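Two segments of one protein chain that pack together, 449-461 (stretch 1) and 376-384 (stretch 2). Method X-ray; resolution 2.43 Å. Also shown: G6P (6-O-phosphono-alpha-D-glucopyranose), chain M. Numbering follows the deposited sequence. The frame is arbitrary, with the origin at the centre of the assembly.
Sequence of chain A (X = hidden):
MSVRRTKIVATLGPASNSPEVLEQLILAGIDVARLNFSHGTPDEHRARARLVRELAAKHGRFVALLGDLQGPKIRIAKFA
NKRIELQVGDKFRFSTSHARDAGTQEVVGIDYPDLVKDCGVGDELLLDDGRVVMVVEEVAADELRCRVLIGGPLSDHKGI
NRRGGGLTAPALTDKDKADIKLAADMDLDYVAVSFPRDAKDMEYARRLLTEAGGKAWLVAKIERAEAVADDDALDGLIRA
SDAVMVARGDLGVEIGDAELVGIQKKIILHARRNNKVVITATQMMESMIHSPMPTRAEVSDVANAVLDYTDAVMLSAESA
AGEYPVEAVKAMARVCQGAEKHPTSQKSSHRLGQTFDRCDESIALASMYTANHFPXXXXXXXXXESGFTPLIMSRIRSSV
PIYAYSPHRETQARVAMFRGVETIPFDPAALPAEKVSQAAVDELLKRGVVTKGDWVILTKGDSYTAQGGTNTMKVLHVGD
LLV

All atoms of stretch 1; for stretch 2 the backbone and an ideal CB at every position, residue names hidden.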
# COMPACT_ATOMS: atom_id res chain seq x y z
N VAL A 449 -30.98 -18.39 9.65
CA VAL A 449 -29.79 -17.59 9.31
C VAL A 449 -28.58 -18.01 10.14
O VAL A 449 -27.46 -17.97 9.65
CB VAL A 449 -30.05 -16.09 9.51
CG1 VAL A 449 -28.77 -15.28 9.29
CG2 VAL A 449 -31.16 -15.65 8.56
N VAL A 450 -28.81 -18.39 11.39
CA VAL A 450 -27.75 -18.83 12.26
C VAL A 450 -28.16 -20.14 12.94
O VAL A 450 -29.35 -20.38 13.14
CB VAL A 450 -27.38 -17.74 13.28
CG1 VAL A 450 -26.95 -16.43 12.60
CG2 VAL A 450 -28.44 -17.53 14.40
N THR A 451 -27.17 -20.93 13.31
CA THR A 451 -27.41 -22.16 14.06
C THR A 451 -26.52 -22.20 15.30
O THR A 451 -25.67 -21.33 15.51
CB THR A 451 -27.13 -23.40 13.17
OG1 THR A 451 -27.11 -24.60 13.95
CG2 THR A 451 -25.81 -23.31 12.46
N LYS A 452 -26.73 -23.20 16.14
CA LYS A 452 -25.94 -23.36 17.35
C LYS A 452 -24.46 -23.52 16.94
O LYS A 452 -24.16 -24.30 16.02
CB LYS A 452 -26.41 -24.58 18.13
CG LYS A 452 -25.93 -24.63 19.56
CD LYS A 452 -26.20 -25.92 20.27
CE LYS A 452 -25.73 -25.79 21.72
NZ LYS A 452 -25.94 -27.00 22.56
N GLY A 453 -23.58 -22.76 17.58
CA GLY A 453 -22.16 -22.78 17.26
C GLY A 453 -21.67 -21.55 16.51
O GLY A 453 -20.50 -21.18 16.63
N ASP A 454 -22.56 -20.91 15.75
CA ASP A 454 -22.24 -19.65 15.12
C ASP A 454 -22.14 -18.53 16.16
O ASP A 454 -22.67 -18.63 17.25
CB ASP A 454 -23.32 -19.28 14.08
CG ASP A 454 -23.38 -20.24 12.90
OD1 ASP A 454 -22.36 -20.88 12.55
OD2 ASP A 454 -24.48 -20.35 12.30
N TRP A 455 -21.42 -17.48 15.79
CA TRP A 455 -21.30 -16.27 16.59
C TRP A 455 -22.05 -15.13 15.94
O TRP A 455 -22.34 -15.15 14.76
CB TRP A 455 -19.83 -15.88 16.74
CG TRP A 455 -19.03 -16.81 17.53
CD1 TRP A 455 -18.46 -17.98 17.10
CD2 TRP A 455 -18.66 -16.65 18.88
NE1 TRP A 455 -17.76 -18.58 18.13
CE2 TRP A 455 -17.87 -17.77 19.24
CE3 TRP A 455 -18.93 -15.67 19.84
CZ2 TRP A 455 -17.35 -17.94 20.51
CZ3 TRP A 455 -18.42 -15.84 21.12
CH2 TRP A 455 -17.62 -16.96 21.44
N VAL A 456 -22.30 -14.09 16.71
CA VAL A 456 -23.12 -12.98 16.27
C VAL A 456 -22.65 -11.71 16.98
O VAL A 456 -22.13 -11.78 18.07
CB VAL A 456 -24.62 -13.32 16.55
CG1 VAL A 456 -25.44 -12.23 17.25
CG2 VAL A 456 -25.25 -13.68 15.25
N ILE A 457 -22.90 -10.58 16.35
CA ILE A 457 -22.61 -9.29 16.98
C ILE A 457 -23.94 -8.63 17.31
O ILE A 457 -24.83 -8.61 16.47
CB ILE A 457 -21.79 -8.35 16.07
CG1 ILE A 457 -20.37 -8.89 15.94
CG2 ILE A 457 -21.78 -6.93 16.61
CD1 ILE A 457 -19.48 -8.06 15.04
N LEU A 458 -24.06 -8.10 18.52
CA LEU A 458 -25.22 -7.32 18.88
C LEU A 458 -24.77 -5.94 19.24
O LEU A 458 -23.81 -5.78 20.00
CB LEU A 458 -25.96 -7.98 20.04
CG LEU A 458 -27.35 -7.41 20.33
CD1 LEU A 458 -28.24 -8.49 20.90
CD2 LEU A 458 -27.34 -6.22 21.27
N THR A 459 -25.46 -4.93 18.73
CA THR A 459 -25.19 -3.55 19.11
C THR A 459 -26.44 -2.92 19.66
O THR A 459 -27.55 -3.22 19.20
CB THR A 459 -24.68 -2.68 17.92
OG1 THR A 459 -25.72 -2.51 16.94
CG2 THR A 459 -23.45 -3.33 17.26
N LYS A 460 -26.26 -2.03 20.62
CA LYS A 460 -27.37 -1.34 21.25
C LYS A 460 -26.85 -0.17 22.05
O LYS A 460 -25.64 0.07 22.09
CB LYS A 460 -28.14 -2.30 22.16
CG LYS A 460 -27.37 -2.75 23.37
CD LYS A 460 -28.21 -3.60 24.31
CE LYS A 460 -27.39 -3.76 25.60
NZ LYS A 460 -27.93 -4.77 26.52
N GLY A 461 -27.77 0.53 22.69
CA GLY A 461 -27.43 1.58 23.65
C GLY A 461 -27.94 1.20 25.03
O GLY A 461 -28.28 0.03 25.28
N UNK A 376 -16.18 -16.51 12.24
CA UNK A 376 -17.24 -17.15 13.00
C UNK A 376 -18.50 -16.31 13.14
O UNK A 376 -19.58 -16.86 13.41
CB UNK A 376 -16.72 -17.51 14.39
N UNK A 377 -18.38 -14.99 12.97
CA UNK A 377 -19.53 -14.10 13.00
C UNK A 377 -20.34 -14.24 11.72
O UNK A 377 -19.82 -14.03 10.65
CB UNK A 377 -19.08 -12.65 13.19
N UNK A 378 -21.61 -14.60 11.87
CA UNK A 378 -22.48 -14.87 10.74
C UNK A 378 -23.57 -13.83 10.58
O UNK A 378 -24.30 -13.87 9.58
CB UNK A 378 -23.11 -16.26 10.89
N UNK A 379 -23.71 -12.91 11.52
CA UNK A 379 -24.72 -11.87 11.41
C UNK A 379 -24.48 -10.75 12.38
O UNK A 379 -23.77 -10.92 13.35
CB UNK A 379 -26.12 -12.45 11.63
N UNK A 380 -25.06 -9.60 12.10
CA UNK A 380 -25.01 -8.46 12.98
C UNK A 380 -26.42 -8.07 13.36
O UNK A 380 -27.22 -7.73 12.49
CB UNK A 380 -24.27 -7.29 12.33
N UNK A 381 -26.73 -8.13 14.65
CA UNK A 381 -28.02 -7.75 15.22
C UNK A 381 -27.86 -6.32 15.67
O UNK A 381 -27.23 -6.04 16.68
CB UNK A 381 -28.45 -8.67 16.37
N UNK A 382 -28.44 -5.41 14.91
CA UNK A 382 -28.34 -4.00 15.22
C UNK A 382 -29.69 -3.49 15.71
O UNK A 382 -30.61 -3.29 14.92
CB UNK A 382 -27.87 -3.21 14.00
N UNK A 383 -29.82 -3.30 17.02
CA UNK A 383 -31.03 -2.73 17.59
C UNK A 383 -31.00 -1.26 17.30
O UNK A 383 -30.11 -0.56 17.77
CB UNK A 383 -31.15 -3.00 19.09
N UNK A 384 -31.97 -0.79 16.53
CA UNK A 384 -31.97 0.59 16.09
C UNK A 384 -33.37 1.18 16.14
O UNK A 384 -34.35 0.50 15.85
CB UNK A 384 -31.40 0.70 14.67
C1 G6P M . -30.93 1.01 20.26
C2 G6P M . -31.86 1.44 21.38
C3 G6P M . -31.18 2.68 21.94
C4 G6P M . -30.40 3.50 20.92
C5 G6P M . -31.14 3.29 19.61
C6 G6P M . -30.62 4.25 18.56
O1 G6P M . -31.34 -0.33 20.02
O2 G6P M . -33.23 1.65 20.94
O3 G6P M . -30.23 2.10 22.79
O4 G6P M . -30.25 4.88 21.35
O5 G6P M . -31.03 1.94 19.18
O6 G6P M . -30.70 3.77 17.23
P G6P M . -30.33 4.75 15.96
O1P G6P M . -31.61 5.41 15.52
O2P G6P M . -29.85 3.53 15.21
O3P G6P M . -29.40 5.95 16.30

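The two segments run side by side as parallel strands, so much of the pairing is backbone and fixes little about sequence.

Position 376 accepts a hydrogen bond through its O from Trp 455 N (3.1 Å). Its ideal CB would lie 3.3 Å from Trp 455 CD1, which is tight, so a small residue or none suits. It is Gly 376, whose O lies at the edge of the indole ring.

At 377 the CB points to the sheet face that carries Trp 455 and Ile 457, 4.8 Å from Ile 457 CG1. A branched or long aliphatic chain would fit. Ile 377 sets its CD1 3.7 Å from Ile 457 CD1 and its CG1 4.1 Å from Trp 455 CB.

Position 378 (phi/psi -111/-8) sits in a beta bulge, where the register slips by one residue; its N donates to Trp 455 O (3.0 Å). The CB points toward stretch 1, near Val 450 and the carboxylate of Asp 454, so a chain with an aliphatic base and a polar or basic end is reasonable. Lys 378 packs CG 3.6 Å from Asp 454 CG, but its end leads away from stretch 1.

Methyls of Val 449, Val 450 and Val 456 line one side of position 379, where the ideal CB is 3.9 Å from Val 456 CG2 and 4.2 Å from Val 450 CG1. A small apolar residue suits and a somewhat larger one is not excluded; Ala 379 fills the place with its methyl. Its O accepts from Ile 457 N (3.1 Å).

At 380 the CB returns to the Ile 457 face, so beta-branched or other aliphatic residues are plausible. Ile 380 brings CG1 to 4.3 Å from Ile 457 CB.

Position 381 faces the other side, between Val 456 and Leu 458, which calls for a sizeable apolar chain. Ile 381 reaches both: CD1 is 3.6 Å from Val 456 CG1, and CG2 is 4.0 Å from Leu 458 CG. Its N donates to Ile 457 O (2.7 Å).

Position 382 has its CB 3.7 Å from Thr 459 OG1, so a compact residue, polar or apolar, could serve. Cys 382 places SG 3.5 Å from Thr 459 OG1.

At 383 the CB lies 4.4 Å from Lys 460 CB; an aliphatic chain suits. Leu 383 puts CD1 4.0 Å from Lys 460 CB, and a water bridges its O to Thr 459 OG1.

Position 384 meets nothing of stretch 1 but lies near the sugar phosphate, favouring a small hydroxyl. Thr 384 OG1 donates to G6P O2P at a very short 2.3 Å.

Stretch 2, residues 376-384: GIKAIICLT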
# COMPACT_ATOMS: atom_id res chain seq x y z
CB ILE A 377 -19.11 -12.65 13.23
CG1 ILE A 377 -18.62 -12.50 14.66
CG2 ILE A 377 -20.28 -11.69 12.97
CD1 ILE A 377 -17.75 -11.28 14.89
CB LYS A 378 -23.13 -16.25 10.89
CG LYS A 378 -22.15 -17.41 11.01
CD LYS A 378 -21.31 -17.64 9.76
CE LYS A 378 -20.44 -18.86 9.99
NZ LYS A 378 -19.32 -18.88 9.02
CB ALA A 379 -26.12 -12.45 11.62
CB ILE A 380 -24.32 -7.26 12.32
CG1 ILE A 380 -22.87 -7.63 11.98
CG2 ILE A 380 -24.43 -6.03 13.22
CD1 ILE A 380 -22.08 -6.52 11.42
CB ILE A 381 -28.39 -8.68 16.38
CG1 ILE A 381 -28.63 -10.09 15.84
CG2 ILE A 381 -29.64 -8.19 17.11
CD1 ILE A 381 -28.89 -11.13 16.92
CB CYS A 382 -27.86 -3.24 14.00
SG CYS A 382 -27.73 -1.48 14.32
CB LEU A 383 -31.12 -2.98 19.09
CG LEU A 383 -30.94 -4.39 19.61
CD1 LEU A 383 -31.38 -4.41 21.08
CD2 LEU A 383 -31.68 -5.44 18.80
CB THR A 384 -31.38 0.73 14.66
OG1 THR A 384 -31.43 2.11 14.23
CG2 THR A 384 -32.11 -0.18 13.66
O HOH W 1 -27.41 -0.33 17.60
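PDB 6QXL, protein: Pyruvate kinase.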